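Matching sites in NADPH-dependent nitro/flavin reductase from Bacillus subtilis, a protein that reduces flavin mononucleotide with NADPH as the reductant and also acts on nitroaromatic compounds, quinones and azo dyes (PDB 3N2S (chain A, 1.95 Å), residues 128-133 and 161-166), and in its relative FMN reductase [NAD(P)H] from Bacillus subtilis (PDB 1ZCH (chain B, 1.85 Å), residues 128-133 and 161-166). Structure 2 is superposed on structure 1 by the backbone atoms of these residues (RMSD 0.23 Å); each is numbered along its deposited sequence.

Structure 1 (3N2S); sequences MGLGIC and LAVGHP. With FMN (flavin mononucleotide), chain C.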
# COMPACT_ATOMS: atom_id res chain seq x y z
N MSE A 128 -5.99 -17.85 7.59
CA MSE A 128 -6.66 -19.09 7.20
C MSE A 128 -5.68 -20.26 7.05
O MSE A 128 -6.10 -21.37 6.73
CB MSE A 128 -7.40 -18.90 5.86
CG MSE A 128 -8.58 -17.93 5.92
SE MSE A 128 -9.25 -17.63 4.11
CE MSE A 128 -9.32 -15.79 4.06
N GLY A 129 -4.40 -19.99 7.25
CA GLY A 129 -3.34 -20.98 7.08
C GLY A 129 -2.85 -21.06 5.65
O GLY A 129 -2.10 -21.97 5.28
N LEU A 130 -3.27 -20.10 4.80
CA LEU A 130 -2.79 -20.08 3.42
C LEU A 130 -1.47 -19.31 3.36
O LEU A 130 -1.17 -18.53 4.26
CB LEU A 130 -3.83 -19.45 2.45
CG LEU A 130 -5.20 -20.14 2.35
CD1 LEU A 130 -6.24 -19.21 1.75
CD2 LEU A 130 -5.10 -21.46 1.57
N GLY A 131 -0.70 -19.54 2.31
CA GLY A 131 0.54 -18.84 2.05
C GLY A 131 0.32 -17.83 0.95
O GLY A 131 -0.59 -18.00 0.11
N ILE A 132 1.12 -16.74 0.97
CA ILE A 132 1.06 -15.70 -0.06
C ILE A 132 2.45 -15.32 -0.55
O ILE A 132 3.43 -15.41 0.20
CB ILE A 132 0.25 -14.42 0.38
CG1 ILE A 132 0.94 -13.60 1.51
CG2 ILE A 132 -1.21 -14.72 0.75
CD1 ILE A 132 1.91 -12.45 1.02
N CYS A 133 2.51 -14.77 -1.76
CA CYS A 133 3.71 -14.17 -2.32
C CYS A 133 3.30 -13.08 -3.28
O CYS A 133 2.56 -13.34 -4.23
CB CYS A 133 4.67 -15.18 -2.96
SG CYS A 133 6.32 -14.49 -3.29
N LEU A 161 -0.56 -11.38 -6.66
CA LEU A 161 -0.54 -11.98 -5.34
C LEU A 161 -0.91 -13.44 -5.52
O LEU A 161 -2.04 -13.74 -5.90
CB LEU A 161 -1.51 -11.28 -4.35
CG LEU A 161 -1.38 -11.73 -2.88
CD1 LEU A 161 -0.02 -11.24 -2.27
CD2 LEU A 161 -2.58 -11.23 -2.04
N ALA A 162 0.09 -14.32 -5.36
CA ALA A 162 -0.08 -15.76 -5.45
C ALA A 162 -0.57 -16.20 -4.07
O ALA A 162 -0.01 -15.78 -3.06
CB ALA A 162 1.24 -16.44 -5.79
N VAL A 163 -1.68 -16.95 -4.03
CA VAL A 163 -2.27 -17.43 -2.78
C VAL A 163 -2.50 -18.94 -2.92
O VAL A 163 -2.95 -19.38 -3.97
CB VAL A 163 -3.61 -16.70 -2.42
CG1 VAL A 163 -4.10 -17.14 -1.04
CG2 VAL A 163 -3.47 -15.17 -2.48
N GLY A 164 -2.19 -19.70 -1.88
CA GLY A 164 -2.42 -21.15 -1.93
C GLY A 164 -2.09 -21.87 -0.64
O GLY A 164 -1.72 -21.24 0.36
N HIS A 165 -2.22 -23.20 -0.68
CA HIS A 165 -1.93 -24.09 0.44
C HIS A 165 -0.44 -24.34 0.38
O HIS A 165 0.04 -24.81 -0.64
CB HIS A 165 -2.72 -25.42 0.30
CG HIS A 165 -4.20 -25.23 0.45
ND1 HIS A 165 -4.80 -25.24 1.69
CD2 HIS A 165 -5.14 -24.97 -0.49
CE1 HIS A 165 -6.08 -25.01 1.48
NE2 HIS A 165 -6.34 -24.85 0.18
N PRO A 166 0.35 -23.95 1.40
CA PRO A 166 1.80 -24.14 1.30
C PRO A 166 2.23 -25.61 1.23
O PRO A 166 1.68 -26.44 1.95
CB PRO A 166 2.35 -23.45 2.55
CG PRO A 166 1.21 -22.57 3.05
CD PRO A 166 -0.02 -23.33 2.69
N1 FMN C . 8.91 -12.27 -4.41
C2 FMN C . 9.10 -13.01 -5.53
O2 FMN C . 9.52 -14.18 -5.45
N3 FMN C . 8.83 -12.50 -6.76
C4 FMN C . 8.33 -11.25 -7.04
O4 FMN C . 8.10 -10.85 -8.18
C4A FMN C . 8.08 -10.40 -5.85
N5 FMN C . 7.54 -9.22 -6.00
C5A FMN C . 7.18 -8.52 -4.82
C6 FMN C . 6.49 -7.29 -4.98
C7 FMN C . 6.01 -6.61 -3.87
C7M FMN C . 5.18 -5.35 -4.08
C8 FMN C . 6.31 -7.08 -2.54
C8M FMN C . 5.87 -6.34 -1.32
C9 FMN C . 7.03 -8.31 -2.36
C9A FMN C . 7.49 -9.04 -3.48
N10 FMN C . 8.12 -10.31 -3.38
C10 FMN C . 8.40 -11.05 -4.49
C1' FMN C . 8.41 -10.87 -2.05
C2' FMN C . 9.63 -10.16 -1.45
O2' FMN C . 10.73 -10.67 -2.08
C3' FMN C . 9.69 -10.54 0.03
O3' FMN C . 8.49 -9.99 0.65
C4' FMN C . 11.02 -10.04 0.74
O4' FMN C . 12.09 -10.89 0.29
C5' FMN C . 10.90 -10.26 2.27
O5' FMN C . 10.69 -11.68 2.48
P FMN C . 9.46 -12.24 3.36
O1P FMN C . 9.57 -11.72 4.77
O2P FMN C . 9.66 -13.73 3.14
O3P FMN C . 8.21 -11.79 2.57
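Strands 131-135 and 155-164 run antiparallel, with G131 and C133 in hydrogen-bonded pairs with G164 and A162 and I132 in a non-hydrogen-bonded pair with V163. Strand 131-135 is one of the two outermost strands of the four-stranded sheet within the chain, part of the nitroreductase family fold. It follows helix 104-127, whose end at G129 is a Schellman motif. I132 packs against V163, with I132 CG2 4.0 Å from V163 CG2. I132 CB lies 4.1 Å from L161 CD1, and I132 CD1 is 4.0 Å from L161 CD1. The C133 side chain is on the other sheet face, with A162, and belongs to the FMN pocket. C133 SG is anti to its backbone N (chi1 -166°) and comes 3.6 Å from N1 of FMN. A162 CB is 3.7 Å from C133 O. V163 CG1 meets L130 CD1, and L130 CD2 makes a CH-pi contact over the H165 ring.

How the two compare
M128(A) is matched by L128(B), a different residue. The order of the model there does not support a comparison of the side chains. At I132(A) / T132(B), OG1 of T132(B) and CG1 of I132(A) lie 0.5 Å apart, and the CG2 atoms also nearly coincide. A hydroxyl thus stands in the place of a methylene, and CD1 of I132(A) has no counterpart. In structure 2 OG1 of T132(B) is hydrogen-bonded to E126(B). CB of I132(A) is 4.1 Å from CD1 of L161(A), and CB of T132(B) is 3.9 Å from CD1 of L161(B). At C133(A) / V133(B), SG of C133(A) and CG2 of V133(B) lie 0.5 Å apart after superposition. CG1 of V133(B) has no counterpart. FMN is bound at this place in both. A sulfur in C133(A) stands where V133(B) has a methyl, which may alter the polarity near the cofactor. CG1 and CG2 of V162(B) have no counterpart in A162(A). Each CB keeps its touch on O of C133(A) or V133(B). CD1 of I163(B) has no counterpart in V163(A), whose CG2 and CG1 match CG1 and CG2 of I163(B). The contact with L130(A) or L130(B) is retained. L130(A), L161(A), H165(A) and their counterparts keep their places. The comparable CA atoms coincide within the error. Backbone bonds G131(A)-G164(A) and C133(A)-A162(A) recur as G131(B)-G164(B) and V133(B)-V162(B).

Structure 2 (1ZCH); sequences LGLGTV and LVIGHP.
Strands 131-135 and 155-164 run antiparallel, with G131 and V133 in hydrogen-bonded pairs with G164 and V162 and T132 in a non-hydrogen-bonded pair with I163. The end of the preceding helix at G129 is a Schellman motif. T132 packs against I163, with T132 CG2 4.2 Å from I163 CG1. T132 CB lies 3.9 Å from L161 CD1. T132 OG1 lies between the backbone N and the carbonyl carbon (chi1 76°) and is hydrogen-bonded to E126 of the preceding helix. The V133 side chain is on the other sheet face, with V162, and belongs to the FMN pocket. V133 CG1 packs 3.5 Å from V162 CB. V162 CB is 3.6 Å from V133 O. I163 CG2 meets L130 CD1, and L130 CD2 makes a CH-pi contact over the H165 ring. A modelled water donates a hydrogen bond to G129 O and is hydrogen-bonded to H165 ND1.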
# COMPACT_ATOMS: atom_id res chain seq x y z
N LEU B 128 -5.81 -17.56 7.54
CA LEU B 128 -6.58 -18.75 7.20
C LEU B 128 -5.70 -19.98 7.00
O LEU B 128 -6.19 -21.07 6.72
CB LEU B 128 -7.40 -18.48 5.93
CG LEU B 128 -8.45 -17.37 6.05
CD1 LEU B 128 -8.99 -17.02 4.68
CD2 LEU B 128 -9.58 -17.84 6.97
N GLY B 129 -4.39 -19.80 7.14
CA GLY B 129 -3.46 -20.91 6.97
C GLY B 129 -2.91 -20.99 5.56
O GLY B 129 -2.17 -21.91 5.22
N LEU B 130 -3.27 -20.01 4.73
CA LEU B 130 -2.81 -19.98 3.35
C LEU B 130 -1.46 -19.29 3.22
O LEU B 130 -1.08 -18.46 4.04
CB LEU B 130 -3.83 -19.26 2.47
CG LEU B 130 -5.22 -19.90 2.40
CD1 LEU B 130 -6.21 -18.92 1.81
CD2 LEU B 130 -5.14 -21.18 1.56
N GLY B 131 -0.72 -19.66 2.18
CA GLY B 131 0.57 -19.04 1.93
C GLY B 131 0.38 -18.02 0.84
O GLY B 131 -0.54 -18.16 0.02
N THR B 132 1.21 -16.99 0.82
CA THR B 132 1.11 -15.96 -0.21
C THR B 132 2.48 -15.39 -0.57
O THR B 132 3.46 -15.58 0.16
CB THR B 132 0.25 -14.74 0.24
OG1 THR B 132 1.01 -13.93 1.15
CG2 THR B 132 -1.04 -15.20 0.93
N VAL B 133 2.54 -14.71 -1.71
CA VAL B 133 3.75 -14.02 -2.15
C VAL B 133 3.32 -12.99 -3.18
O VAL B 133 2.66 -13.32 -4.17
CB VAL B 133 4.83 -14.97 -2.74
CG1 VAL B 133 4.35 -15.60 -4.05
CG2 VAL B 133 6.12 -14.18 -2.96
N LEU B 161 -0.74 -11.26 -6.33
CA LEU B 161 -0.61 -11.90 -5.04
C LEU B 161 -0.95 -13.36 -5.27
O LEU B 161 -2.07 -13.70 -5.64
CB LEU B 161 -1.57 -11.31 -4.00
CG LEU B 161 -1.43 -11.93 -2.60
CD1 LEU B 161 -0.03 -11.62 -2.03
CD2 LEU B 161 -2.51 -11.40 -1.68
N VAL B 162 0.05 -14.22 -5.07
CA VAL B 162 -0.14 -15.65 -5.23
C VAL B 162 -0.76 -16.16 -3.93
O VAL B 162 -0.36 -15.74 -2.84
CB VAL B 162 1.22 -16.35 -5.47
CG1 VAL B 162 1.04 -17.86 -5.46
CG2 VAL B 162 1.80 -15.90 -6.81
N ILE B 163 -1.74 -17.05 -4.05
CA ILE B 163 -2.39 -17.62 -2.87
C ILE B 163 -2.60 -19.12 -3.07
O ILE B 163 -3.01 -19.57 -4.14
CB ILE B 163 -3.76 -16.95 -2.60
CG1 ILE B 163 -3.58 -15.45 -2.37
CG2 ILE B 163 -4.41 -17.58 -1.36
CD1 ILE B 163 -4.87 -14.70 -2.08
N GLY B 164 -2.32 -19.89 -2.02
CA GLY B 164 -2.49 -21.33 -2.09
C GLY B 164 -2.08 -21.99 -0.79
O GLY B 164 -1.70 -21.32 0.16
N HIS B 165 -2.17 -23.32 -0.75
CA HIS B 165 -1.79 -24.06 0.44
C HIS B 165 -0.28 -24.33 0.37
O HIS B 165 0.22 -24.85 -0.62
CB HIS B 165 -2.60 -25.36 0.51
CG HIS B 165 -4.07 -25.13 0.73
ND1 HIS B 165 -4.59 -24.83 1.97
CD2 HIS B 165 -5.10 -25.08 -0.13
CE1 HIS B 165 -5.88 -24.60 1.86
NE2 HIS B 165 -6.22 -24.74 0.59
N PRO B 166 0.45 -23.96 1.43
CA PRO B 166 1.91 -24.16 1.48
C PRO B 166 2.37 -25.61 1.44
O PRO B 166 1.78 -26.48 2.08
CB PRO B 166 2.30 -23.48 2.80
CG PRO B 166 1.18 -22.51 3.07
CD PRO B 166 -0.03 -23.31 2.66
O HOH W 1 -3.16 -24.51 4.29